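Local coordinates for putative exported protein (Burkholderia pseudomallei, PDB 4JGB), which probably binds NAD or NADP on a Rossmann-type fold and may act as an oxidoreductase on CH-NH groups, at residues 11-17 / 73-77; 83-88 / 138-142; 101-105 / 195-199; 117-121 / 133-137; 149-155 / 204-210. One frame throughout, in Å; residues are numbered along the deposited sequence.

Contact 1 of 5, residues 11-17 / 73-77. With SO4 (sulfate ion), chain D; EDO (1,2-ethanediol), chain C; SO4 (sulfate ion), chain E.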
# COMPACT_ATOMS: atom_id res chain seq x y z
N PHE A 11 -1.19 -2.40 9.03
CA PHE A 11 0.21 -2.62 9.42
C PHE A 11 1.07 -1.43 8.97
O PHE A 11 0.77 -0.81 7.96
CB PHE A 11 0.76 -3.94 8.82
CG PHE A 11 0.17 -5.18 9.44
CD1 PHE A 11 0.78 -5.78 10.56
CD2 PHE A 11 -1.00 -5.73 8.93
CE1 PHE A 11 0.21 -6.92 11.15
CE2 PHE A 11 -1.57 -6.88 9.51
CZ PHE A 11 -0.96 -7.47 10.62
N GLY A 12 2.11 -1.11 9.72
CA GLY A 12 3.01 -0.01 9.36
C GLY A 12 2.48 1.37 9.68
O GLY A 12 2.96 2.36 9.12
N ALA A 13 1.49 1.45 10.57
CA ALA A 13 0.81 2.72 10.89
C ALA A 13 1.65 3.88 11.50
O ALA A 13 1.18 5.04 11.50
CB ALA A 13 -0.47 2.49 11.72
N THR A 14 2.87 3.61 11.98
CA THR A 14 3.67 4.69 12.58
C THR A 14 4.61 5.29 11.55
O THR A 14 5.33 6.24 11.86
CB THR A 14 4.57 4.24 13.76
OG1 THR A 14 5.54 3.29 13.30
CG2 THR A 14 3.78 3.63 14.85
N GLY A 15 4.61 4.73 10.34
CA GLY A 15 5.49 5.23 9.29
C GLY A 15 5.04 6.60 8.78
O GLY A 15 3.98 7.11 9.15
N MET A 16 5.87 7.17 7.94
CA MET A 16 5.62 8.44 7.29
C MET A 16 4.36 8.29 6.39
O MET A 16 3.44 9.15 6.42
CB MET A 16 6.90 8.78 6.49
CG MET A 16 6.95 10.17 5.92
SD MET A 16 5.95 10.16 4.43
CE MET A 16 7.12 9.60 3.21
N ILE A 17 4.30 7.20 5.63
CA ILE A 17 3.11 6.92 4.80
C ILE A 17 1.95 6.38 5.62
O ILE A 17 0.79 6.80 5.47
CB ILE A 17 3.43 5.93 3.65
CG1 ILE A 17 4.52 6.54 2.74
CG2 ILE A 17 2.16 5.59 2.87
CD1 ILE A 17 4.97 5.61 1.60
N TYR A 73 3.82 -0.20 5.15
CA TYR A 73 5.28 -0.10 5.15
C TYR A 73 5.75 0.72 3.97
O TYR A 73 5.42 0.41 2.82
CB TYR A 73 5.90 -1.49 5.10
CG TYR A 73 5.51 -2.30 6.29
CD1 TYR A 73 5.98 -1.98 7.57
CD2 TYR A 73 4.66 -3.39 6.15
CE1 TYR A 73 5.60 -2.73 8.68
CE2 TYR A 73 4.29 -4.15 7.25
CZ TYR A 73 4.77 -3.81 8.50
OH TYR A 73 4.40 -4.59 9.57
N GLY A 74 6.48 1.78 4.26
CA GLY A 74 7.03 2.66 3.22
C GLY A 74 8.53 2.46 3.09
O GLY A 74 9.06 1.45 3.56
N PRO A 75 9.23 3.44 2.47
CA PRO A 75 10.68 3.33 2.18
C PRO A 75 11.59 3.12 3.40
O PRO A 75 12.62 2.43 3.28
CB PRO A 75 11.01 4.65 1.46
CG PRO A 75 9.87 5.57 1.78
CD PRO A 75 8.66 4.68 1.91
N LYS A 76 11.25 3.68 4.56
CA LYS A 76 12.08 3.49 5.76
C LYS A 76 11.76 2.18 6.49
O LYS A 76 12.62 1.60 7.16
CB LYS A 76 12.00 4.69 6.71
N GLN A 77 10.54 1.68 6.35
CA GLN A 77 10.13 0.48 7.08
C GLN A 77 10.35 -0.84 6.34
O GLN A 77 10.56 -1.88 6.96
CB GLN A 77 8.66 0.57 7.46
CG GLN A 77 8.40 1.35 8.74
CD GLN A 77 6.92 1.40 9.04
OE1 GLN A 77 6.46 0.80 10.01
NE2 GLN A 77 6.15 2.07 8.19
S SO4 D . 7.83 4.87 5.91
O1 SO4 D . 6.53 5.24 5.26
O2 SO4 D . 8.07 5.59 7.20
O3 SO4 D . 7.89 3.40 6.18
O4 SO4 D . 8.94 5.18 4.97
C1 EDO C . 5.60 0.49 13.04
O1 EDO C . 4.65 1.12 12.15
C2 EDO C . 4.83 -0.13 14.20
O2 EDO C . 3.45 0.03 13.84
S SO4 E . 5.80 -4.43 13.28
O1 SO4 E . 5.17 -5.18 14.39
O2 SO4 E . 4.87 -4.18 12.16
O3 SO4 E . 6.27 -3.13 13.81
O4 SO4 E . 6.94 -5.22 12.76
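Y73 lays one face of its ring over the main chain of G12, which bears no side chain and whose CA stands 4.2 Å from the Y73 ring centroid in a CH-pi contact. At its far end, Y73 OH donates to O2 of the chain E sulfate at 2.7 Å. Q77 is extended beyond CG (chi2 180°), which carries its amide across to the glycine-rich loop. There Q77 NE2 makes a weak but nearly straight bond to G12 O at 3.3 Å and a better one to O3 of the chain D sulfate at 3.0 Å, while Q77 OE1 accepts from the ethanediol. The chain D sulfate also receives backbone N-H groups from M16, I17, G74 and K76, thus from both segments. This gathering of N-H donors round an anion, beside a GxxGxxG sequence at the start of a helix, is consistent with the site where a Rossmann fold holds a dinucleotide's phosphates, although the sulfates probably come from the crystallisation liquor. The loop joins strand 7-11 to helix 16-27 and faces the loop following the adjacent strand 68-71; I17, whose CD1 rests on G74 and P75, also touches Y191 of helix 188-201.

Contact 2 of 5, residues 83-88 / 138-142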
# COMPACT_ATOMS: atom_id res chain seq x y z
N VAL A 83 9.55 -7.98 1.48
CA VAL A 83 8.40 -7.44 0.73
C VAL A 83 7.45 -8.55 0.21
O VAL A 83 6.23 -8.49 0.45
CB VAL A 83 8.87 -6.42 -0.33
CG1 VAL A 83 7.81 -6.21 -1.41
CG2 VAL A 83 9.24 -5.08 0.33
N VAL A 84 7.98 -9.56 -0.46
CA VAL A 84 7.14 -10.72 -0.89
C VAL A 84 6.44 -11.46 0.27
O VAL A 84 5.23 -11.75 0.20
CB VAL A 84 7.94 -11.71 -1.78
CG1 VAL A 84 7.14 -13.00 -2.05
CG2 VAL A 84 8.30 -11.03 -3.09
N ALA A 85 7.20 -11.79 1.33
CA ALA A 85 6.64 -12.51 2.48
C ALA A 85 5.48 -11.72 3.12
O ALA A 85 4.47 -12.30 3.49
CB ALA A 85 7.71 -12.81 3.51
N VAL A 86 5.63 -10.39 3.22
CA VAL A 86 4.54 -9.56 3.73
C VAL A 86 3.27 -9.74 2.89
O VAL A 86 2.24 -10.08 3.43
CB VAL A 86 4.90 -8.05 3.79
CG1 VAL A 86 3.66 -7.24 4.13
CG2 VAL A 86 5.97 -7.79 4.84
N ALA A 87 3.36 -9.49 1.58
CA ALA A 87 2.25 -9.74 0.65
C ALA A 87 1.62 -11.15 0.84
O ALA A 87 0.39 -11.30 0.92
CB ALA A 87 2.72 -9.53 -0.79
N LYS A 88 2.48 -12.17 0.88
CA LYS A 88 2.04 -13.55 1.04
C LYS A 88 1.32 -13.75 2.37
O LYS A 88 0.27 -14.42 2.44
CB LYS A 88 3.22 -14.52 0.94
CG LYS A 88 3.79 -14.64 -0.47
CD LYS A 88 4.69 -15.87 -0.65
CE LYS A 88 5.18 -15.92 -2.10
NZ LYS A 88 5.95 -17.14 -2.52
N ASP A 138 8.15 -8.66 -7.66
CA ASP A 138 7.78 -10.04 -7.28
C ASP A 138 6.53 -10.12 -6.39
O ASP A 138 5.73 -11.02 -6.55
CB ASP A 138 8.95 -10.72 -6.58
CG ASP A 138 10.17 -10.89 -7.49
OD1 ASP A 138 10.05 -10.71 -8.74
OD2 ASP A 138 11.25 -11.19 -6.92
N ALA A 139 6.40 -9.20 -5.45
CA ALA A 139 5.18 -9.06 -4.65
C ALA A 139 3.97 -8.90 -5.57
O ALA A 139 2.99 -9.63 -5.46
CB ALA A 139 5.29 -7.89 -3.68
N TYR A 140 4.05 -7.96 -6.51
CA TYR A 140 3.00 -7.78 -7.51
C TYR A 140 2.81 -9.04 -8.37
O TYR A 140 1.70 -9.46 -8.62
CB TYR A 140 3.25 -6.56 -8.39
CG TYR A 140 2.19 -6.42 -9.46
CD1 TYR A 140 0.93 -5.93 -9.14
CD2 TYR A 140 2.44 -6.80 -10.80
CE1 TYR A 140 -0.07 -5.81 -10.09
CE2 TYR A 140 1.44 -6.68 -11.77
CZ TYR A 140 0.19 -6.18 -11.40
OH TYR A 140 -0.82 -6.04 -12.32
N GLY A 141 3.92 -9.64 -8.83
CA GLY A 141 3.86 -10.96 -9.49
C GLY A 141 3.10 -12.01 -8.70
O GLY A 141 2.29 -12.76 -9.25
N TYR A 142 3.35 -12.09 -7.39
CA TYR A 142 2.62 -13.05 -6.58
C TYR A 142 1.11 -12.75 -6.50
O TYR A 142 0.26 -13.63 -6.71
CB TYR A 142 3.24 -13.19 -5.18
CG TYR A 142 2.32 -13.92 -4.26
CD1 TYR A 142 2.19 -15.30 -4.33
CD2 TYR A 142 1.53 -13.22 -3.33
CE1 TYR A 142 1.31 -15.98 -3.49
CE2 TYR A 142 0.65 -13.89 -2.49
CZ TYR A 142 0.56 -15.27 -2.58
OH TYR A 142 -0.29 -15.95 -1.75
O HOH W 1 -0.19 -16.66 0.81
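The ring of Y142 carries the aliphatic chain of K88 across one face. K88 CG stands almost exactly above the centre, 3.8 Å from the Y142 ring centroid and 9° off the normal, and farther along the lysine K88 CE comes within 3.8 Å of Y142 CD1. A chi1 of 167° turns the Y142 ring toward helix 83-97; K88, extended beyond CG, then runs over it in a CH-pi contact and carries its ammonium group past the ring. At the phenol end, a water links Y142 OH, at 2.7 Å, to K88 O, to which it donates. No direct hydrogen bond joins the two segments, so this bridge supplies the polar link in an otherwise apolar contact. Toward the start of 83-88 short aliphatic side chains take over. V83 CG1 lies 3.8 Å from A139 CB, the methyl group of A87 faces the same alanine, and V84 CG2 settles 3.5 Å from A139 N, against the backbone itself. Short side chains allow the axes to approach to 8.7 Å, crossing at -27° with the helices running in the same general direction. Helices 83-97 and 130-143 thereby pack side by side on one face of the central sheet: L90 and A94 of the first cover strand 101-105, and Y140 of the second turns away from this interface to meet F153 on strand 150-155.

Contact 3 of 5, residues 101-105 / 195-199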
# COMPACT_ATOMS: atom_id res chain seq x y z
N ARG A 101 -11.13 -7.48 1.25
CA ARG A 101 -10.45 -6.30 0.74
C ARG A 101 -9.08 -6.17 1.38
O ARG A 101 -8.97 -6.09 2.61
CB ARG A 101 -11.32 -5.05 0.95
CG ARG A 101 -10.80 -3.80 0.24
CD ARG A 101 -11.01 -3.93 -1.25
NE ARG A 101 -10.77 -2.68 -1.95
CZ ARG A 101 -9.80 -2.49 -2.82
NH1 ARG A 101 -8.92 -3.47 -3.07
NH2 ARG A 101 -9.70 -1.31 -3.41
N VAL A 102 -8.04 -6.18 0.54
CA VAL A 102 -6.62 -6.09 0.91
C VAL A 102 -5.95 -4.97 0.09
O VAL A 102 -5.96 -5.00 -1.14
CB VAL A 102 -5.87 -7.42 0.58
CG1 VAL A 102 -4.37 -7.33 0.88
CG2 VAL A 102 -6.47 -8.62 1.32
N VAL A 103 -5.38 -3.96 0.75
CA VAL A 103 -4.70 -2.89 -0.01
C VAL A 103 -3.27 -2.75 0.50
O VAL A 103 -3.04 -2.58 1.71
CB VAL A 103 -5.43 -1.51 0.01
CG1 VAL A 103 -4.71 -0.49 -0.89
CG2 VAL A 103 -6.87 -1.63 -0.45
N VAL A 104 -2.30 -2.84 -0.41
CA VAL A 104 -0.88 -2.76 -0.01
C VAL A 104 -0.15 -1.60 -0.70
O VAL A 104 -0.43 -1.25 -1.84
CB VAL A 104 -0.11 -4.12 -0.18
CG1 VAL A 104 -0.93 -5.29 0.37
CG2 VAL A 104 0.19 -4.45 -1.63
N VAL A 105 0.78 -0.99 0.02
CA VAL A 105 1.68 0.00 -0.55
C VAL A 105 2.63 -0.75 -1.48
O VAL A 105 3.29 -1.70 -1.07
CB VAL A 105 2.43 0.80 0.56
CG1 VAL A 105 3.61 1.63 0.01
CG2 VAL A 105 1.45 1.72 1.31
N PHE A 195 -5.25 6.51 -1.33
CA PHE A 195 -5.16 5.14 -0.85
C PHE A 195 -6.48 4.83 -0.17
O PHE A 195 -7.13 3.80 -0.47
CB PHE A 195 -3.96 5.02 0.13
CG PHE A 195 -3.64 3.62 0.58
CD1 PHE A 195 -4.36 3.00 1.61
CD2 PHE A 195 -2.55 2.94 0.04
CE1 PHE A 195 -4.02 1.73 2.06
CE2 PHE A 195 -2.21 1.66 0.50
CZ PHE A 195 -2.94 1.07 1.52
N VAL A 196 -6.92 5.74 0.70
CA VAL A 196 -8.18 5.56 1.42
C VAL A 196 -9.40 5.70 0.46
O VAL A 196 -10.41 5.01 0.65
CB VAL A 196 -8.28 6.53 2.64
CG1 VAL A 196 -9.66 6.45 3.27
CG2 VAL A 196 -7.19 6.23 3.70
N ASP A 197 -9.32 6.56 -0.56
CA ASP A 197 -10.41 6.64 -1.58
C ASP A 197 -10.53 5.26 -2.24
O ASP A 197 -11.63 4.78 -2.52
CB ASP A 197 -10.11 7.65 -2.72
CG ASP A 197 -10.29 9.12 -2.33
OD1 ASP A 197 -10.90 9.46 -1.30
OD2 ASP A 197 -9.82 9.96 -3.12
N GLU A 198 -9.40 4.62 -2.47
CA GLU A 198 -9.39 3.34 -3.18
C GLU A 198 -9.97 2.23 -2.32
O GLU A 198 -10.69 1.37 -2.82
CB GLU A 198 -7.99 2.97 -3.72
CG GLU A 198 -7.91 1.61 -4.45
CD GLU A 198 -9.01 1.38 -5.50
OE1 GLU A 198 -9.59 2.38 -6.00
OE2 GLU A 198 -9.31 0.19 -5.83
N ILE A 199 -9.66 2.27 -1.03
CA ILE A 199 -10.32 1.41 -0.04
C ILE A 199 -11.85 1.52 -0.11
O ILE A 199 -12.53 0.50 -0.06
CB ILE A 199 -9.84 1.71 1.41
CG1 ILE A 199 -8.36 1.30 1.56
CG2 ILE A 199 -10.72 1.00 2.44
CD1 ILE A 199 -7.79 1.53 2.95
O HOH W 2 -13.14 -1.07 -2.30
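R101 NH2 is gripped twice by one residue: it donates to the main-chain E198 O at 2.9 Å and forms a salt bridge, with a weak hydrogen bond, to E198 OE2, also at 2.9 Å. Two bends make this possible. The arginine turns at chi2 (72°) and the glutamate folds back at its own chi2, so that carboxylate and backbone oxygen lie close together; the guanidinium and carboxylate planes stand 83° apart, far from a flat two-pronged pair, and NH2 approaches the E198 carbonyl from above its plane. A water adds a third link, accepting from R101 NE and donating to I199 O at 2.8 Å. The remaining nitrogen, R101 NH1, bonds to D150 O and T152 OG1, whereas the E198 carboxylate takes the backbone N-H groups of R203 and F204. This buried charge pair is thus well supplied with partners, which probably favours the ionised form of both groups. Beyond it the chemistry turns apolar. V103 splits its branches: CG1 presses over the face of the F195 ring, 3.4 Å from F195 CZ, and CG2 lies 3.9 Å from I199 CG1 while also lying over the rim of one face of the R101 guanidinium. V105 CG2 adds an oblique contact 3.7 Å from F195 CE2. Segment 195-199 of helix 188-201 runs nearly antiparallel to strand 101-105, at 164°, as usual where helices cover a parallel Rossmann sheet. The helix shares this face with helix 16-27, whose I21 touches F195, while helix 83-97 packs on V102 and V104 across the sheet.

Contact 4 of 5, residues 117-121 / 133-137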
# COMPACT_ATOMS: atom_id res chain seq x y z
N LYS A 117 7.13 -2.77 -19.79
CA LYS A 117 8.36 -2.04 -19.38
C LYS A 117 8.12 -1.22 -18.12
O LYS A 117 7.26 -0.34 -18.12
CB LYS A 117 8.87 -1.12 -20.48
CG LYS A 117 9.52 -1.87 -21.62
CD LYS A 117 9.89 -0.96 -22.78
CE LYS A 117 9.87 -1.75 -24.07
NZ LYS A 117 10.00 -3.21 -23.77
N GLN A 118 8.90 -1.52 -17.08
CA GLN A 118 8.81 -0.88 -15.79
C GLN A 118 9.91 0.18 -15.54
O GLN A 118 11.01 0.10 -16.09
CB GLN A 118 8.85 -1.92 -14.70
CG GLN A 118 7.57 -2.78 -14.63
CD GLN A 118 7.59 -3.78 -13.47
OE1 GLN A 118 8.63 -3.96 -12.80
NE2 GLN A 118 6.44 -4.44 -13.23
N LEU A 119 9.59 1.15 -14.68
CA LEU A 119 10.51 2.21 -14.33
C LEU A 119 11.91 1.71 -13.87
O LEU A 119 12.94 2.27 -14.26
CB LEU A 119 9.90 3.12 -13.25
CG LEU A 119 10.70 4.38 -12.86
CD1 LEU A 119 10.97 5.31 -14.02
CD2 LEU A 119 9.98 5.09 -11.72
N VAL A 120 11.93 0.66 -13.05
CA VAL A 120 13.20 0.15 -12.50
C VAL A 120 14.18 -0.19 -13.63
O VAL A 120 15.40 -0.08 -13.46
CB VAL A 120 12.99 -1.09 -11.61
CG1 VAL A 120 12.34 -2.23 -12.40
CG2 VAL A 120 14.32 -1.55 -10.98
N ASP A 121 13.64 -0.57 -14.80
CA ASP A 121 14.52 -0.98 -15.90
C ASP A 121 14.91 0.16 -16.84
O ASP A 121 15.58 -0.11 -17.83
CB ASP A 121 13.93 -2.15 -16.68
CG ASP A 121 13.85 -3.40 -15.85
OD1 ASP A 121 14.81 -3.63 -15.07
OD2 ASP A 121 12.82 -4.11 -15.92
N ALA A 133 12.82 -2.24 -5.60
CA ALA A 133 11.90 -2.18 -6.73
C ALA A 133 11.62 -3.58 -7.28
O ALA A 133 10.48 -3.90 -7.61
CB ALA A 133 12.42 -1.25 -7.83
N LEU A 134 12.69 -4.39 -7.36
CA LEU A 134 12.60 -5.79 -7.78
C LEU A 134 11.73 -6.62 -6.83
O LEU A 134 10.95 -7.42 -7.29
CB LEU A 134 14.00 -6.46 -7.86
CG LEU A 134 15.01 -5.87 -8.85
CD1 LEU A 134 16.36 -6.59 -8.80
CD2 LEU A 134 14.43 -5.87 -10.24
N ALA A 135 11.95 -6.47 -5.53
CA ALA A 135 11.09 -7.11 -4.52
C ALA A 135 9.61 -6.71 -4.70
O ALA A 135 8.72 -7.57 -4.64
CB ALA A 135 11.57 -6.76 -3.12
N HIS A 136 9.33 -5.42 -4.95
CA HIS A 136 7.93 -5.04 -5.23
C HIS A 136 7.40 -5.74 -6.48
O HIS A 136 6.26 -6.20 -6.48
CB HIS A 136 7.74 -3.52 -5.36
CG HIS A 136 7.84 -2.82 -4.06
ND1 HIS A 136 6.96 -3.05 -3.02
CD2 HIS A 136 8.75 -1.94 -3.59
CE1 HIS A 136 7.30 -2.31 -1.98
NE2 HIS A 136 8.38 -1.62 -2.31
N ARG A 137 8.24 -5.82 -7.52
CA ARG A 137 7.86 -6.51 -8.75
C ARG A 137 7.40 -7.93 -8.49
O ARG A 137 6.38 -8.33 -9.04
CB ARG A 137 9.00 -6.54 -9.76
CG ARG A 137 8.76 -7.55 -10.89
CD ARG A 137 9.97 -7.67 -11.80
NE ARG A 137 10.16 -6.45 -12.59
CZ ARG A 137 11.25 -6.16 -13.29
NH1 ARG A 137 12.28 -7.00 -13.31
NH2 ARG A 137 11.33 -5.01 -13.96
O HOH W 3 14.76 -6.23 -14.35
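R137 presents the NE side of its guanidinium to Q118 OE1, and a salt bridge to D121 extends the grip: side-on and with two nitrogens, it ties helix 130-143 to the β-hairpin of strands 112-114 and 117-118 and to the 3-10 turn that follows. Both R137 NE, at 2.9 Å, and R137 NH2, at 3.1 Å, donate to the single atom Q118 OE1. They reach it from the same face of the amide, well above its plane, while the oxygen lies nearly in the plane of the guanidinium. R137 NH2 also bonds to D121 OD2 at 2.6 Å, again from above the carboxylate plane, so the three bonds fix the rotation of the guanidinium. At the other terminal nitrogen, a water accepts from R137 NH1 at 2.8 Å and donates to D121 OD1 at 2.7 Å. Beside the polar group, V120 supplies the apolar part. Its CG2 meets A133 CB at 3.7 Å and grazes L134, while its CG1 lies obliquely against the R137 guanidinium. The next shell places these groups. R137 stays extended through chi2 and then bends at chi3 (-69°), which turns the guanidinium across the ends of Q118 and D121. On the other side, V120 is backed by F125, and the backbone bond from D121 N to Q118 O, at 3.0 Å, closes the 3-10 turn and brings both acceptors round to the arginine.

Contact 5 of 5, residues 149-155 / 204-210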
# COMPACT_ATOMS: atom_id res chain seq x y z
N LEU A 149 -9.33 -12.75 -3.85
CA LEU A 149 -9.41 -11.60 -2.95
C LEU A 149 -9.50 -10.31 -3.79
O LEU A 149 -9.00 -10.28 -4.91
CB LEU A 149 -8.16 -11.51 -2.06
CG LEU A 149 -7.73 -12.62 -1.09
CD1 LEU A 149 -6.45 -12.21 -0.37
CD2 LEU A 149 -8.83 -12.86 -0.07
N ASP A 150 -10.11 -9.26 -3.21
CA ASP A 150 -10.09 -7.89 -3.80
C ASP A 150 -8.87 -7.10 -3.35
O ASP A 150 -8.94 -6.23 -2.48
CB ASP A 150 -11.34 -7.10 -3.44
CG ASP A 150 -12.60 -7.74 -3.98
OD1 ASP A 150 -12.52 -8.53 -4.96
OD2 ASP A 150 -13.68 -7.48 -3.39
N TRP A 151 -7.73 -7.41 -3.95
CA TRP A 151 -6.51 -6.77 -3.60
C TRP A 151 -6.22 -5.62 -4.54
O TRP A 151 -6.72 -5.58 -5.67
CB TRP A 151 -5.35 -7.81 -3.52
CG TRP A 151 -5.07 -8.51 -4.83
CD1 TRP A 151 -5.50 -9.78 -5.21
CD2 TRP A 151 -4.30 -8.01 -5.93
NE1 TRP A 151 -5.02 -10.08 -6.47
CE2 TRP A 151 -4.29 -9.01 -6.93
CE3 TRP A 151 -3.62 -6.81 -6.16
CZ2 TRP A 151 -3.63 -8.84 -8.17
CZ3 TRP A 151 -2.94 -6.64 -7.40
CH2 TRP A 151 -2.97 -7.64 -8.38
N THR A 152 -5.43 -4.67 -4.04
CA THR A 152 -4.94 -3.54 -4.82
C THR A 152 -3.48 -3.32 -4.45
O THR A 152 -3.13 -3.28 -3.26
CB THR A 152 -5.76 -2.26 -4.53
OG1 THR A 152 -7.03 -2.38 -5.16
CG2 THR A 152 -5.06 -1.01 -5.14
N PHE A 153 -2.62 -3.19 -5.45
CA PHE A 153 -1.20 -2.98 -5.20
C PHE A 153 -0.98 -1.51 -5.54
O PHE A 153 -0.94 -1.15 -6.72
CB PHE A 153 -0.43 -3.92 -6.11
CG PHE A 153 1.07 -3.80 -6.03
CD1 PHE A 153 1.79 -4.45 -5.02
CD2 PHE A 153 1.77 -3.10 -7.01
CE1 PHE A 153 3.18 -4.36 -4.99
CE2 PHE A 153 3.17 -3.00 -6.97
CZ PHE A 153 3.87 -3.63 -5.96
N PHE A 154 -0.93 -0.67 -4.51
CA PHE A 154 -1.03 0.78 -4.69
C PHE A 154 0.34 1.45 -4.59
O PHE A 154 0.72 1.82 -3.50
CB PHE A 154 -2.00 1.42 -3.65
CG PHE A 154 -2.67 2.70 -4.13
CD1 PHE A 154 -1.90 3.80 -4.55
CD2 PHE A 154 -4.05 2.81 -4.21
CE1 PHE A 154 -2.49 4.94 -5.04
CE2 PHE A 154 -4.66 3.96 -4.68
CZ PHE A 154 -3.88 5.04 -5.10
N SER A 155 1.06 1.61 -5.71
CA SER A 155 2.42 2.20 -5.68
C SER A 155 2.42 3.71 -5.54
O SER A 155 1.63 4.38 -6.20
CB SER A 155 3.23 1.85 -6.95
OG SER A 155 3.32 0.44 -7.08
N PHE A 204 -9.66 -0.20 -8.58
CA PHE A 204 -8.46 -0.91 -9.04
C PHE A 204 -8.38 -2.28 -8.39
O PHE A 204 -7.36 -2.62 -7.78
CB PHE A 204 -7.20 -0.07 -8.69
CG PHE A 204 -7.18 1.30 -9.34
CD1 PHE A 204 -6.96 1.42 -10.72
CD2 PHE A 204 -7.38 2.45 -8.59
CE1 PHE A 204 -6.95 2.67 -11.34
CE2 PHE A 204 -7.38 3.70 -9.21
CZ PHE A 204 -7.16 3.82 -10.58
N ILE A 205 -9.47 -3.05 -8.48
CA ILE A 205 -9.58 -4.38 -7.89
C ILE A 205 -8.74 -5.35 -8.69
O ILE A 205 -8.85 -5.42 -9.92
CB ILE A 205 -11.06 -4.87 -7.84
CG1 ILE A 205 -11.92 -3.91 -7.00
CG2 ILE A 205 -11.18 -6.32 -7.32
CD1 ILE A 205 -11.53 -3.80 -5.55
N ARG A 206 -7.86 -6.06 -7.99
CA ARG A 206 -6.87 -6.94 -8.59
C ARG A 206 -6.00 -6.26 -9.64
O ARG A 206 -5.60 -6.87 -10.61
CB ARG A 206 -7.53 -8.24 -9.10
CG ARG A 206 -7.92 -9.17 -7.95
CD ARG A 206 -8.56 -10.45 -8.48
NE ARG A 206 -9.87 -10.18 -9.09
CZ ARG A 206 -10.99 -9.96 -8.40
NH1 ARG A 206 -10.97 -9.95 -7.06
NH2 ARG A 206 -12.13 -9.71 -9.04
N GLN A 207 -5.69 -4.98 -9.41
CA GLN A 207 -4.87 -4.20 -10.33
C GLN A 207 -3.84 -3.46 -9.52
O GLN A 207 -4.02 -3.23 -8.31
CB GLN A 207 -5.74 -3.19 -11.13
CG GLN A 207 -6.76 -3.83 -12.08
CD GLN A 207 -7.62 -2.82 -12.85
OE1 GLN A 207 -7.75 -1.68 -12.46
NE2 GLN A 207 -8.21 -3.27 -13.98
N ALA A 208 -2.74 -3.11 -10.19
CA ALA A 208 -1.84 -2.07 -9.68
C ALA A 208 -2.59 -0.75 -9.79
O ALA A 208 -3.52 -0.61 -10.62
CB ALA A 208 -0.55 -2.03 -10.50
N ALA A 209 -2.18 0.21 -8.96
CA ALA A 209 -2.79 1.52 -8.88
C ALA A 209 -1.69 2.46 -8.47
O ALA A 209 -0.79 2.06 -7.73
CB ALA A 209 -3.87 1.52 -7.80
N THR A 210 -1.80 3.72 -8.84
CA THR A 210 -0.82 4.74 -8.45
C THR A 210 -1.47 6.13 -8.53
O THR A 210 -2.51 6.30 -9.20
CB THR A 210 0.39 4.72 -9.40
OG1 THR A 210 1.50 5.36 -8.77
CG2 THR A 210 0.06 5.42 -10.76
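F153 and A209 mark the tight centre of two neighbouring parallel strands, 150-155 and 207-212. F153 N donates to Q207 O, A209 N to F153 O at 2.9 Å, and S155 N to A209 O at 2.8 Å, the alternating ladder of a parallel pair. Side chains close over it: A209 CB stands 4.0 Å from the F154 ring centroid, on one face, and T152 CG2 touches the same methyl group. Before the ladder begins, the type II turn from F204 to Q207 is packed just as closely. R206 N reaches W151 O at 2.6 Å, and R206 CA sits 3.7 Å from the centroid of the six-membered ring of W151, directly above it. W151 adopts the less common chi1 of 61°, CG lying between backbone N and carbonyl carbon, which folds the indole over the turn; its NE1 is held by V146 O. T152 OG1 donates to F204 O, tying the turn to the strand from inside. The partly exposed margin is looser and more polar. There R206 bends at chi3, and its NH1 bonds to L149 O at 2.9 Å, from above the carbonyl plane, and to D150 OD1 at 3.0 Å in a salt bridge, with I205 CG2 against one guanidinium face. D150 OD2 pairs in turn with K100. A carboxylate set between two cations should tend to stay ionised, so charge fastens the N-terminal end of this strand pair while backbone bonds and aromatic faces hold its middle.

Overall arrangement
Contacts 3 and 5, with centres about 7 Å apart, form the buried heart: both reach the same sheet, and the E198 carboxylate of the first holds the turn of the second through F204 N. Contacts 2 and 4 both use helix 130-143 and are only partly buried, the former mostly apolar and the latter built on an arginine's polar bonds at the periphery. Y140 and H136 carry them down onto F153 of contact 5. Contact 1 stands at the C-terminal end of strand 7-11, where backbone N-H groups gather an anion beside a tyrosine ring packed on glycine; it touches contact 3 through V105. Chemistry thus shifts from the sheet interior to a rim that probably binds the dinucleotide.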